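Local coordinates for protein YJHT (Escherichia coli, PDB 2UVK) that speeds the interconversion of the alpha and beta anomers of N-acetylneuraminate (sialic acid) as a homodimeric, periplasmic Kelch-type beta-propeller, at residues 65-70 and 91-96; 156-161 and 273-278; 162-167 and 209-214; 241-246 and 255-260; 287-292 and 301-306. One frame throughout, in Å; residues are numbered along the deposited sequence. Where two conformers were deposited one is given.

Interaction 1: 65-70 and 91-96; sequences DGNLYV and YNPKTN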
# COMPACT_ATOMS: atom_id res chain seq x y z
N ASP B 65 -2.94 27.61 3.42
CA ASP B 65 -2.84 28.73 2.47
C ASP B 65 -4.22 29.13 1.95
O ASP B 65 -4.40 29.29 0.73
CB ASP B 65 -1.92 28.34 1.31
CG ASP B 65 -0.46 28.14 1.73
OD1 ASP B 65 -0.11 28.35 2.91
OD2 ASP B 65 0.34 27.77 0.85
N GLY B 66 -5.19 29.24 2.85
CA GLY B 66 -6.51 29.75 2.48
C GLY B 66 -7.51 28.80 1.83
O GLY B 66 -8.61 29.20 1.48
N ASN B 67 -7.13 27.52 1.67
CA ASN B 67 -8.00 26.57 1.04
C ASN B 67 -8.12 25.36 1.93
O ASN B 67 -7.21 25.05 2.70
CB ASN B 67 -7.45 26.15 -0.31
CG ASN B 67 -7.44 27.28 -1.30
OD1 ASN B 67 -8.50 27.68 -1.78
ND2 ASN B 67 -6.26 27.78 -1.63
N LEU B 68 -9.27 24.71 1.80
CA LEU B 68 -9.60 23.51 2.59
C LEU B 68 -9.39 22.27 1.72
O LEU B 68 -9.96 22.15 0.63
CB LEU B 68 -11.05 23.60 3.05
CG LEU B 68 -11.69 22.36 3.68
CD1 LEU B 68 -11.00 22.06 4.99
CD2 LEU B 68 -13.18 22.58 3.85
N TYR B 69 -8.57 21.35 2.22
CA TYR B 69 -8.29 20.07 1.54
C TYR B 69 -8.94 18.93 2.31
O TYR B 69 -8.84 18.89 3.51
CB TYR B 69 -6.78 19.83 1.45
CG TYR B 69 -6.12 20.88 0.60
CD1 TYR B 69 -5.95 20.71 -0.75
CD2 TYR B 69 -5.72 22.09 1.16
CE1 TYR B 69 -5.41 21.73 -1.57
CE2 TYR B 69 -5.15 23.10 0.37
CZ TYR B 69 -4.99 22.91 -0.99
OH TYR B 69 -4.42 23.93 -1.78
N VAL B 70 -9.58 18.01 1.58
CA VAL B 70 -10.21 16.81 2.16
C VAL B 70 -9.54 15.58 1.54
O VAL B 70 -9.37 15.51 0.32
CB VAL B 70 -11.74 16.77 1.93
CG1 VAL B 70 -12.34 15.46 2.43
CG2 VAL B 70 -12.40 17.97 2.62
N TYR B 91 -11.49 22.81 -1.45
CA TYR B 91 -12.59 23.78 -1.34
C TYR B 91 -12.02 25.17 -1.19
O TYR B 91 -11.18 25.42 -0.32
CB TYR B 91 -13.46 23.46 -0.14
CG TYR B 91 -14.52 24.50 0.16
CD1 TYR B 91 -15.69 24.57 -0.58
CD2 TYR B 91 -14.34 25.41 1.20
CE1 TYR B 91 -16.67 25.50 -0.29
CE2 TYR B 91 -15.33 26.37 1.48
CZ TYR B 91 -16.48 26.39 0.75
OH TYR B 91 -17.44 27.33 1.01
N ASN B 92 -12.47 26.06 -2.07
CA ASN B 92 -12.08 27.48 -2.03
C ASN B 92 -13.18 28.29 -1.34
O ASN B 92 -14.29 28.41 -1.85
CB ASN B 92 -11.81 27.97 -3.46
CG ASN B 92 -11.40 29.44 -3.52
OD1 ASN B 92 -11.39 30.13 -2.52
ND2 ASN B 92 -11.02 29.89 -4.71
N PRO B 93 -12.91 28.76 -0.12
CA PRO B 93 -13.97 29.48 0.59
C PRO B 93 -14.37 30.82 -0.05
O PRO B 93 -15.50 31.27 0.14
CB PRO B 93 -13.40 29.67 2.00
CG PRO B 93 -11.97 29.26 1.96
CD PRO B 93 -11.67 28.64 0.65
N LYS B 94 -13.46 31.43 -0.80
CA LYS B 94 -13.75 32.72 -1.42
C LYS B 94 -14.79 32.60 -2.52
O LYS B 94 -15.57 33.54 -2.77
CB LYS B 94 -12.46 33.33 -1.96
CG LYS B 94 -11.40 33.54 -0.89
CD LYS B 94 -10.29 34.47 -1.35
CE LYS B 94 -9.33 34.80 -0.23
NZ LYS B 94 -8.23 35.68 -0.70
N THR B 95 -14.82 31.44 -3.17
CA THR B 95 -15.75 31.15 -4.25
C THR B 95 -16.80 30.08 -3.91
O THR B 95 -17.63 29.76 -4.75
CB THR B 95 -14.97 30.71 -5.50
OG1 THR B 95 -14.18 29.55 -5.20
CG2 THR B 95 -14.03 31.81 -5.94
N ASN B 96 -16.74 29.53 -2.70
CA ASN B 96 -17.67 28.47 -2.26
C ASN B 96 -17.78 27.36 -3.31
O ASN B 96 -18.87 26.97 -3.72
CB ASN B 96 -19.04 29.06 -1.94
CG ASN B 96 -20.00 28.07 -1.27
OD1 ASN B 96 -19.61 27.17 -0.52
ND2 ASN B 96 -21.29 28.26 -1.53
O HOH W 1 -8.96 30.71 -1.37
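L68 and Y91 face each other as an antiparallel hydrogen-bonded pair, L68 N reaching Y91 O at 2.9 Å and Y91 N returning to L68 O at 2.7 Å. Their side chains leave on the same face of the sheet, with L68 CB and Y91 CB 4.0 Å apart. In Y91, CG stands anti to the backbone N (chi1 173°). The far end of the ring leads away from L68, although L68 CD2 still approaches Y91 CD2 obliquely at 4.0 Å. Beyond the ring, the Y91 hydroxyl donates to N96 OD1 at 2.7 Å and so ties the strand to the turn that follows it. That turn begins as an Asx turn, N92 OD1 accepting from K94 N at 3.0 Å. Across from it N67 turns its amide nearly perpendicular to that of N92, and a water lies between their OD1 atoms, 2.8 Å from the one on N92. P93 CD rests 3.2 Å from G66 O. The pair joins the two inner strands, 67-71 and 88-92, of a four-stranded propeller blade. L68 also packs on S61 and F63 of strand 60-64 and on W33 of the preceding blade, while Y91 meets W98 and L48.

Interaction 2: 156-161 and 273-278; sequences YFDKKA and GKNYAH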
# COMPACT_ATOMS: atom_id res chain seq x y z
N TYR B 156 -11.19 -13.22 7.88
CA TYR B 156 -10.85 -11.79 8.05
C TYR B 156 -10.30 -11.44 9.44
O TYR B 156 -9.34 -10.67 9.57
CB TYR B 156 -12.07 -10.93 7.76
CG TYR B 156 -11.79 -9.43 7.69
CD1 TYR B 156 -11.15 -8.88 6.60
CD2 TYR B 156 -12.21 -8.59 8.71
CE1 TYR B 156 -10.92 -7.49 6.53
CE2 TYR B 156 -11.98 -7.21 8.67
CZ TYR B 156 -11.34 -6.69 7.56
OH TYR B 156 -11.13 -5.32 7.45
N PHE B 157 -10.93 -11.96 10.50
CA PHE B 157 -10.57 -11.58 11.86
C PHE B 157 -9.47 -12.45 12.49
O PHE B 157 -8.85 -12.02 13.45
CB PHE B 157 -11.80 -11.54 12.75
CG PHE B 157 -12.75 -10.45 12.40
CD1 PHE B 157 -12.43 -9.14 12.72
CD2 PHE B 157 -13.96 -10.70 11.79
CE1 PHE B 157 -13.29 -8.10 12.41
CE2 PHE B 157 -14.82 -9.65 11.46
CZ PHE B 157 -14.47 -8.35 11.79
N ASP B 158 -9.18 -13.59 11.89
CA ASP B 158 -8.19 -14.53 12.46
C ASP B 158 -6.82 -14.29 11.84
O ASP B 158 -6.27 -15.12 11.10
CB ASP B 158 -8.62 -15.98 12.23
CG ASP B 158 -7.72 -16.97 12.95
OD1 ASP B 158 -7.02 -16.56 13.90
OD2 ASP B 158 -7.71 -18.16 12.55
N LYS B 159 -6.27 -13.12 12.12
CA LYS B 159 -4.94 -12.76 11.63
C LYS B 159 -4.23 -11.98 12.71
O LYS B 159 -4.86 -11.33 13.54
CB LYS B 159 -5.05 -11.88 10.38
CG LYS B 159 -5.91 -12.39 9.27
CD LYS B 159 -5.81 -11.47 8.03
CE LYS B 159 -6.69 -11.96 6.88
NZ LYS B 159 -6.39 -13.36 6.48
N LYS B 160 -2.90 -12.00 12.68
CA LYS B 160 -2.13 -11.12 13.55
C LYS B 160 -2.24 -9.68 13.05
O LYS B 160 -2.53 -9.47 11.87
CB LYS B 160 -0.66 -11.54 13.58
CG LYS B 160 -0.41 -12.89 14.32
CD LYS B 160 -0.65 -12.75 15.83
CE LYS B 160 -0.20 -13.96 16.67
NZ LYS B 160 -0.18 -13.70 18.17
N ALA B 161 -1.97 -8.73 13.92
CA ALA B 161 -2.11 -7.31 13.58
C ALA B 161 -1.30 -6.93 12.34
O ALA B 161 -1.79 -6.21 11.45
CB ALA B 161 -1.74 -6.44 14.78
N GLY B 273 -3.15 -14.83 22.71
CA GLY B 273 -3.16 -15.65 21.48
C GLY B 273 -4.47 -15.78 20.72
O GLY B 273 -4.55 -16.54 19.76
N LYS B 274 -5.50 -15.03 21.14
CA LYS B 274 -6.77 -14.99 20.42
C LYS B 274 -6.75 -13.84 19.42
O LYS B 274 -6.94 -12.70 19.80
CB LYS B 274 -7.93 -14.79 21.39
CG LYS B 274 -9.26 -15.25 20.83
N ASN B 275 -6.50 -14.15 18.15
CA ASN B 275 -6.37 -13.10 17.12
C ASN B 275 -7.63 -12.28 17.02
O ASN B 275 -7.56 -11.06 16.80
CB ASN B 275 -6.05 -13.70 15.77
CG ASN B 275 -4.61 -14.15 15.64
OD1 ASN B 275 -3.76 -13.76 16.44
ND2 ASN B 275 -4.33 -14.94 14.62
N TYR B 276 -8.78 -12.93 17.12
CA TYR B 276 -10.09 -12.27 17.07
C TYR B 276 -10.36 -11.75 18.48
O TYR B 276 -11.10 -12.37 19.27
CB TYR B 276 -11.13 -13.26 16.55
CG TYR B 276 -12.52 -12.73 16.24
CD1 TYR B 276 -13.45 -13.56 15.61
CD2 TYR B 276 -12.92 -11.44 16.54
CE1 TYR B 276 -14.72 -13.13 15.32
CE2 TYR B 276 -14.21 -11.00 16.24
CZ TYR B 276 -15.10 -11.86 15.64
OH TYR B 276 -16.38 -11.43 15.33
N ALA B 277 -9.73 -10.63 18.80
CA ALA B 277 -9.56 -10.18 20.18
C ALA B 277 -10.82 -9.64 20.83
O ALA B 277 -10.90 -9.55 22.06
CB ALA B 277 -8.45 -9.12 20.25
N HIS B 278 -11.79 -9.25 20.01
CA HIS B 278 -13.01 -8.61 20.48
C HIS B 278 -14.25 -9.47 20.23
O HIS B 278 -15.36 -8.99 20.40
CB HIS B 278 -13.18 -7.23 19.82
CG HIS B 278 -13.46 -7.29 18.35
ND1 HIS B 278 -12.69 -8.01 17.46
CD2 HIS B 278 -14.39 -6.65 17.60
CE1 HIS B 278 -13.15 -7.84 16.24
NE2 HIS B 278 -14.19 -7.03 16.30
O HOH W 2 -6.32 -16.69 17.17
O HOH W 3 -2.75 -13.33 18.92
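F157 and Y276 lay their rings over each other in an offset stack, centroids 4.8 Å apart and planes only 14° from parallel. The overlap is partial: Y276 CE2 sits over the rim of one F157 face, and F157 CB lies over the Y276 ring in a CH-pi contact, 3.8 Å from its centroid. The opposite face of F157 is taken by its chain neighbour Y156, whose CD2 stands over the ring centre. H278 completes the aromatic cluster in an offset edge-to-face pairing, the edge of H278 turned toward the face of F157, its CE1 3.8 Å from F157 CD1 and its plane 63° from the phenyl. Two excursions from the six-bladed propeller are joined here. Helix 146-157 ends at F157 and gives way to an inverse gamma turn centred on D158; helix 266-271 is closed by a Schellman motif with G273 at C-prime, and the following loop brings in N275. The H278 side chain lies about 6 Å from that of E209, the predicted proton acceptor. Away from the rings the contact is looser and wet. N275 ND2 bonds D158 OD1 at 3.2 Å, meeting it from above the carboxylate plane, while a water accepts from K160 NZ at 2.7 Å and donates to N275 OD1. An alanine in place of N275 would probably leave D158 OD1 without its amide mate and that water without its asparagine acceptor. A second water takes N275 N at 2.7 Å and donates to G273 O, with a weak bond to D158 OD1.

Interaction 3: 162-167 and 209-214; sequences EDYFFN and EAKPGL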
# COMPACT_ATOMS: atom_id res chain seq x y z
N GLU B 162 -0.07 -7.42 12.22
CA GLU B 162 0.77 -7.10 11.07
C GLU B 162 0.16 -7.50 9.73
O GLU B 162 0.51 -6.91 8.71
CB GLU B 162 2.16 -7.78 11.13
CG GLU B 162 2.89 -7.80 12.43
CD GLU B 162 2.46 -8.99 13.28
OE1 GLU B 162 2.97 -10.15 13.12
OE2 GLU B 162 1.59 -8.75 14.09
N ASP B 163 -0.70 -8.52 9.72
CA ASP B 163 -1.25 -9.05 8.48
C ASP B 163 -2.29 -8.09 7.86
O ASP B 163 -2.76 -8.34 6.74
CB ASP B 163 -1.94 -10.39 8.72
CG ASP B 163 -0.99 -11.48 9.18
OD1 ASP B 163 0.20 -11.42 8.91
OD2 ASP B 163 -1.48 -12.43 9.81
N TYR B 164 -2.69 -7.07 8.62
CA TYR B 164 -3.67 -6.08 8.11
C TYR B 164 -3.02 -4.89 7.43
O TYR B 164 -3.70 -4.10 6.81
CB TYR B 164 -4.58 -5.59 9.22
CG TYR B 164 -5.44 -6.70 9.79
CD1 TYR B 164 -6.69 -7.02 9.24
CD2 TYR B 164 -4.98 -7.48 10.85
CE1 TYR B 164 -7.47 -8.07 9.77
CE2 TYR B 164 -5.74 -8.49 11.38
CZ TYR B 164 -6.97 -8.79 10.84
OH TYR B 164 -7.69 -9.84 11.39
N PHE B 165 -1.70 -4.77 7.54
CA PHE B 165 -0.96 -3.77 6.80
C PHE B 165 -1.56 -2.39 7.01
O PHE B 165 -1.67 -1.60 6.05
CB PHE B 165 -0.83 -4.15 5.35
CG PHE B 165 0.05 -5.35 5.15
CD1 PHE B 165 1.40 -5.20 4.92
CD2 PHE B 165 -0.48 -6.62 5.18
CE1 PHE B 165 2.21 -6.31 4.74
CE2 PHE B 165 0.33 -7.73 5.00
CZ PHE B 165 1.66 -7.56 4.77
N PHE B 166 -1.93 -2.05 8.23
CA PHE B 166 -2.26 -0.65 8.53
C PHE B 166 -1.04 0.23 8.19
O PHE B 166 0.11 -0.20 8.33
CB PHE B 166 -2.70 -0.45 9.98
CG PHE B 166 -4.07 -0.96 10.31
CD1 PHE B 166 -4.83 -1.71 9.42
CD2 PHE B 166 -4.60 -0.69 11.55
CE1 PHE B 166 -6.10 -2.11 9.76
CE2 PHE B 166 -5.88 -1.11 11.89
CZ PHE B 166 -6.62 -1.82 10.98
N ASN B 167 -1.29 1.46 7.75
CA ASN B 167 -0.25 2.26 7.11
C ASN B 167 0.68 2.90 8.13
O ASN B 167 0.26 3.80 8.88
CB ASN B 167 -0.88 3.38 6.27
CG ASN B 167 0.14 4.11 5.43
OD1 ASN B 167 1.29 3.68 5.32
ND2 ASN B 167 -0.29 5.21 4.78
N GLU B 209 -6.76 1.86 16.44
CA GLU B 209 -6.81 0.42 16.22
C GLU B 209 -5.49 -0.07 15.67
O GLU B 209 -4.97 0.54 14.73
CB GLU B 209 -7.89 0.04 15.21
CG GLU B 209 -9.29 0.04 15.76
CD GLU B 209 -10.27 -0.69 14.82
OE1 GLU B 209 -10.11 -0.58 13.60
OE2 GLU B 209 -11.13 -1.46 15.30
N ALA B 210 -4.94 -1.16 16.24
CA ALA B 210 -3.81 -1.87 15.63
C ALA B 210 -4.23 -2.90 14.60
O ALA B 210 -3.46 -3.28 13.75
CB ALA B 210 -2.93 -2.56 16.71
N LYS B 211 -5.49 -3.35 14.70
CA LYS B 211 -6.10 -4.22 13.70
C LYS B 211 -7.59 -4.13 13.97
O LYS B 211 -7.98 -3.60 15.00
CB LYS B 211 -5.61 -5.67 13.83
CG LYS B 211 -5.89 -6.36 15.17
CD LYS B 211 -5.87 -7.90 15.03
CE LYS B 211 -7.16 -8.41 14.41
NZ LYS B 211 -7.17 -9.91 14.33
N PRO B 212 -8.42 -4.63 13.05
CA PRO B 212 -9.86 -4.59 13.34
C PRO B 212 -10.20 -5.21 14.69
O PRO B 212 -9.82 -6.37 14.93
CB PRO B 212 -10.46 -5.32 12.15
CG PRO B 212 -9.50 -5.07 11.05
CD PRO B 212 -8.15 -5.18 11.72
N GLY B 213 -10.79 -4.42 15.58
CA GLY B 213 -11.19 -4.85 16.92
C GLY B 213 -10.16 -4.85 18.04
O GLY B 213 -10.46 -5.25 19.18
N LEU B 214 -8.96 -4.41 17.74
CA LEU B 214 -7.91 -4.29 18.74
C LEU B 214 -7.27 -2.92 18.68
O LEU B 214 -6.75 -2.53 17.63
CB LEU B 214 -6.83 -5.32 18.46
CG LEU B 214 -5.64 -5.28 19.41
CD1 LEU B 214 -6.01 -5.76 20.84
CD2 LEU B 214 -4.50 -6.08 18.82
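P212 CD points at the face of the Y164 ring in a CH-pi contact, 3.5 Å from the ring centroid and displaced toward the rim. The proline is held out by a type II turn from K211 to L214 that closes on a classic beta bulge, where L214 O accepts from both A210 N, at 2.7 Å, and K211 N. K211 reaches Y164 by a folded route. Its CG lies between the backbone N and the carbonyl carbon (chi1 60°), and a bend at chi3 (-78°) sets CE 3.3 Å from Y164 CE2. NZ then donates to Y164 OH at 3.0 Å, and it has further acceptors in the carbonyl oxygens of F157, K159 and N275. These and Y156 O, bonded to the phenol, tie the pair to the end of helix 146-157, the chain just after it and the loop after helix 266-271. F166 approaches from another direction: its CZ is 3.8 Å from P212 CD, and its edge meets the backbone of E209, the predicted proton acceptor, with CE2 3.4 Å from E209 O. Within the turn, G213 N donates to E209 OE2 at 3.0 Å from above the carboxylate plane; OE2 is also salt-bridged to R215.

Interaction 4: 241-246 and 255-260; sequences DGVAGG and LIFAGG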
# COMPACT_ATOMS: atom_id res chain seq x y z
N ASP B 241 -6.24 -1.13 27.36
CA ASP B 241 -6.83 -1.57 26.09
C ASP B 241 -6.71 -0.52 24.99
O ASP B 241 -6.67 -0.88 23.82
CB ASP B 241 -8.32 -1.92 26.24
CG ASP B 241 -8.55 -3.24 26.97
OD1 ASP B 241 -8.02 -4.28 26.53
OD2 ASP B 241 -9.32 -3.23 27.96
N GLY B 242 -6.71 0.75 25.35
CA GLY B 242 -6.68 1.83 24.37
C GLY B 242 -8.07 2.07 23.84
O GLY B 242 -9.00 1.32 24.11
N VAL B 243 -8.21 3.18 23.11
CA VAL B 243 -9.43 3.49 22.38
C VAL B 243 -9.09 3.80 20.94
O VAL B 243 -7.92 3.94 20.57
CB VAL B 243 -10.18 4.71 22.99
CG1 VAL B 243 -10.63 4.40 24.41
CG2 VAL B 243 -9.31 5.96 22.92
N ALA B 244 -10.12 3.94 20.12
CA ALA B 244 -9.98 4.54 18.82
C ALA B 244 -11.07 5.61 18.66
O ALA B 244 -12.08 5.58 19.36
CB ALA B 244 -10.05 3.51 17.73
N GLY B 245 -10.85 6.56 17.77
CA GLY B 245 -11.81 7.63 17.58
C GLY B 245 -11.90 8.60 18.74
O GLY B 245 -12.92 9.27 18.92
N GLY B 246 -10.84 8.69 19.54
CA GLY B 246 -10.77 9.71 20.58
C GLY B 246 -10.56 11.12 20.05
O GLY B 246 -10.23 11.33 18.88
N LEU B 255 -1.23 18.33 26.48
CA LEU B 255 -2.18 17.68 25.54
C LEU B 255 -3.47 17.28 26.26
O LEU B 255 -3.42 16.80 27.39
CB LEU B 255 -1.59 16.43 24.88
CG LEU B 255 -0.20 16.42 24.23
CD1 LEU B 255 0.09 14.99 23.80
CD2 LEU B 255 -0.11 17.37 23.05
N ILE B 256 -4.61 17.47 25.60
CA ILE B 256 -5.90 16.98 26.07
C ILE B 256 -6.30 15.78 25.20
O ILE B 256 -6.30 15.90 23.97
CB ILE B 256 -7.00 18.03 25.93
CG1 ILE B 256 -6.64 19.29 26.72
CG2 ILE B 256 -8.34 17.47 26.44
CD1 ILE B 256 -7.44 20.49 26.29
N PHE B 257 -6.58 14.63 25.83
CA PHE B 257 -7.11 13.43 25.12
C PHE B 257 -8.37 12.98 25.82
O PHE B 257 -8.36 12.68 27.01
CB PHE B 257 -6.10 12.28 25.13
CG PHE B 257 -6.55 11.03 24.35
CD1 PHE B 257 -6.88 11.12 23.02
CD2 PHE B 257 -6.57 9.77 24.95
CE1 PHE B 257 -7.26 9.97 22.29
CE2 PHE B 257 -6.96 8.64 24.25
CZ PHE B 257 -7.33 8.75 22.90
N ALA B 258 -9.47 12.94 25.06
CA ALA B 258 -10.79 12.67 25.64
C ALA B 258 -11.57 11.66 24.80
O ALA B 258 -11.46 11.63 23.60
CB ALA B 258 -11.60 13.94 25.78
N GLY B 259 -12.35 10.84 25.49
CA GLY B 259 -13.27 9.93 24.82
C GLY B 259 -12.61 8.84 24.01
O GLY B 259 -11.49 8.42 24.29
N GLY B 260 -13.31 8.38 22.97
CA GLY B 260 -12.90 7.23 22.22
C GLY B 260 -13.74 6.02 22.60
O GLY B 260 -14.47 6.05 23.58
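G260, V243 and G246 carry this buried contact, which has no hydrogen bond between its two segments and depends on close fit alone. G260 CA lies 3.4 Å from A244 O and 3.8 Å from V243 CB. A side chain at G260 would run into V243 CG2, and its backbone angles (phi 103°) would also jam a CB against the preceding carbonyl, so only a glycine suits the position. G246 is constrained in a similar way: its CA stands 3.7 Å from G260 CA, with A258 O at 3.6 Å from the same G246 atom, and a CB there would strike the F257 ring. Two glycines thus let the chains pass nearly backbone to backbone. G259 and G260 form the paired glycines that are a hallmark of Kelch repeats, here where strand 254-262 of the propeller blade breaks its regular course against the loop leading into strand 247-251. V243 supplies the side-chain part. Its CG2 occupies the crowded position between backbone N and carbonyl carbon and meets F257 CZ tip to tip at 3.4 Å, while G259 O lies 3.6 Å from that same methyl. For its part F257 holds CG anti to the backbone N (chi1 -177°), and F257 CE1 approaches G246 CA obliquely at 3.9 Å. The phenyl also packs on A248 in the same blade and on I206 in the preceding one. The loop itself is pinned by backbone bonds from V243 to G208 and from A244 to A261, and the A244 side chain comes within about 4 Å of that of E209, the predicted proton acceptor.

Interaction 5: 287-292 and 301-306; sequences TDIHLW and GELSQG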
# COMPACT_ATOMS: atom_id res chain seq x y z
N THR B 287 -15.53 8.12 28.84
CA THR B 287 -15.79 9.46 29.34
C THR B 287 -14.53 10.12 29.88
O THR B 287 -14.56 11.26 30.27
CB THR B 287 -16.82 9.47 30.49
OG1 THR B 287 -16.36 8.61 31.55
CG2 THR B 287 -18.16 9.00 30.02
N ASP B 288 -13.42 9.39 29.88
CA ASP B 288 -12.17 9.90 30.47
C ASP B 288 -11.60 11.09 29.72
O ASP B 288 -11.67 11.16 28.50
CB ASP B 288 -11.11 8.80 30.48
CG ASP B 288 -11.35 7.75 31.56
OD1 ASP B 288 -12.19 7.97 32.47
OD2 ASP B 288 -10.68 6.70 31.48
N ILE B 289 -11.03 12.03 30.47
CA ILE B 289 -10.25 13.14 29.90
C ILE B 289 -8.89 13.08 30.56
O ILE B 289 -8.79 13.14 31.79
CB ILE B 289 -10.85 14.52 30.15
CG1 ILE B 289 -12.27 14.61 29.58
CG2 ILE B 289 -9.98 15.61 29.52
CD1 ILE B 289 -13.02 15.87 29.99
N HIS B 290 -7.86 12.88 29.74
CA HIS B 290 -6.48 12.79 30.19
C HIS B 290 -5.77 14.05 29.79
O HIS B 290 -6.01 14.60 28.70
CB HIS B 290 -5.78 11.57 29.58
CG HIS B 290 -6.53 10.30 29.76
ND1 HIS B 290 -6.43 9.53 30.89
CD2 HIS B 290 -7.44 9.68 28.96
CE1 HIS B 290 -7.23 8.49 30.79
NE2 HIS B 290 -7.85 8.55 29.62
N LEU B 291 -4.93 14.55 30.69
CA LEU B 291 -4.14 15.73 30.40
C LEU B 291 -2.68 15.32 30.41
O LEU B 291 -2.23 14.62 31.33
CB LEU B 291 -4.43 16.83 31.42
CG LEU B 291 -3.80 18.19 31.12
CD1 LEU B 291 -4.41 18.84 29.87
CD2 LEU B 291 -3.97 19.14 32.31
N TRP B 292 -1.93 15.73 29.39
CA TRP B 292 -0.49 15.47 29.38
C TRP B 292 0.19 16.77 29.73
O TRP B 292 0.35 17.63 28.87
CB TRP B 292 -0.05 15.00 28.00
CG TRP B 292 1.37 14.54 27.91
CD1 TRP B 292 1.89 13.39 28.41
CD2 TRP B 292 2.44 15.19 27.20
NE1 TRP B 292 3.21 13.28 28.08
CE2 TRP B 292 3.58 14.37 27.33
CE3 TRP B 292 2.54 16.39 26.48
CZ2 TRP B 292 4.81 14.72 26.77
CZ3 TRP B 292 3.76 16.73 25.92
CH2 TRP B 292 4.89 15.90 26.08
N GLY B 301 -10.30 14.87 34.14
CA GLY B 301 -11.70 15.22 34.16
C GLY B 301 -12.51 14.14 33.48
O GLY B 301 -12.00 13.04 33.19
N GLU B 302 -13.76 14.46 33.19
CA GLU B 302 -14.60 13.52 32.48
C GLU B 302 -15.65 14.23 31.64
O GLU B 302 -16.08 15.35 31.95
CB GLU B 302 -15.27 12.57 33.47
CG GLU B 302 -16.25 13.26 34.39
CD GLU B 302 -16.70 12.41 35.55
OE1 GLU B 302 -16.86 11.16 35.40
OE2 GLU B 302 -16.91 13.00 36.63
N LEU B 303 -16.05 13.56 30.57
CA LEU B 303 -17.18 13.95 29.76
C LEU B 303 -18.43 13.44 30.47
O LEU B 303 -18.35 12.47 31.20
CB LEU B 303 -17.09 13.28 28.39
CG LEU B 303 -15.86 13.57 27.53
CD1 LEU B 303 -15.91 12.75 26.22
CD2 LEU B 303 -15.74 15.06 27.24
N SER B 304 -19.56 14.12 30.25
CA SER B 304 -20.85 13.70 30.82
C SER B 304 -21.34 12.40 30.21
O SER B 304 -21.95 11.57 30.89
CB SER B 304 -21.92 14.79 30.62
OG SER B 304 -22.20 14.99 29.24
N GLN B 305 -21.06 12.22 28.92
CA GLN B 305 -21.44 11.02 28.16
C GLN B 305 -20.24 10.52 27.36
O GLN B 305 -19.48 11.33 26.84
CB GLN B 305 -22.62 11.31 27.23
CG GLN B 305 -23.93 11.43 27.98
CD GLN B 305 -25.14 11.65 27.08
OE1 GLN B 305 -25.28 11.00 26.05
NE2 GLN B 305 -26.05 12.55 27.50
N GLY B 306 -20.07 9.20 27.27
CA GLY B 306 -19.04 8.62 26.42
C GLY B 306 -19.22 9.04 24.97
O GLY B 306 -20.35 9.14 24.50
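T287 O takes the shortest hydrogen bond of this contact, from L303 N at 2.8 Å, with the donor in the carbonyl plane. The same oxygen also has E302 CA 3.2 Å away in a CA-H...O contact. Further along, I289 and G301 form an antiparallel hydrogen-bonded pair whose two bonds are less regular: I289 N approaches G301 O at 3.1 Å from well above the carbonyl plane, and G301 N reaches I289 O at 3.3 Å. D288 and E302 make the neighbouring non-hydrogen-bonded pair, their side chains on the other face from I289. This is the open end of the beta hairpin 284-293/296-302, which supplies one inner strand (284-293) and one edge strand (296-302) of a four-stranded propeller blade. I289 puts CG1 anti to the carbonyl carbon (chi1 -59°) and lays its CD1 across the second strand, 3.5 Å from E302 C and 4.0 Å from L303 CD2. On its other sides the isoleucine packs on A258 in the same blade and on I338 of the next. An alanine here would probably open a gap between the two blades and leave L303 CD2 without this apolar contact. Past the hairpin the chain of 303-306 curls round T287: the threonine CB sits 3.4 Å from L303 O, and its CG2, anti to the carbonyl carbon, comes to 3.4 Å from G306 N.

Along the chain interaction 1 comes first, and 3 and 4 fall in order between the two halves of interaction 2, with 5 last. Interaction 1 stands apart in the blade holding strands 67-71 and 88-92, its centre 42 Å from that of interaction 2, on the other side of the chain's centre. Interactions 2 and 3, centres 10 Å apart, share a bonded network in which K211 and Y164 of the latter grip carbonyls of the former. Interactions 4 and 5, centres 9 Å apart, sit on adjacent strands 254-262 and 284-293 of one blade. A244 touches E209, the predicted proton acceptor within interaction 3. Interactions 2, 3 and 4 thus gather near E209, and 5 is linked to them through its shared blade.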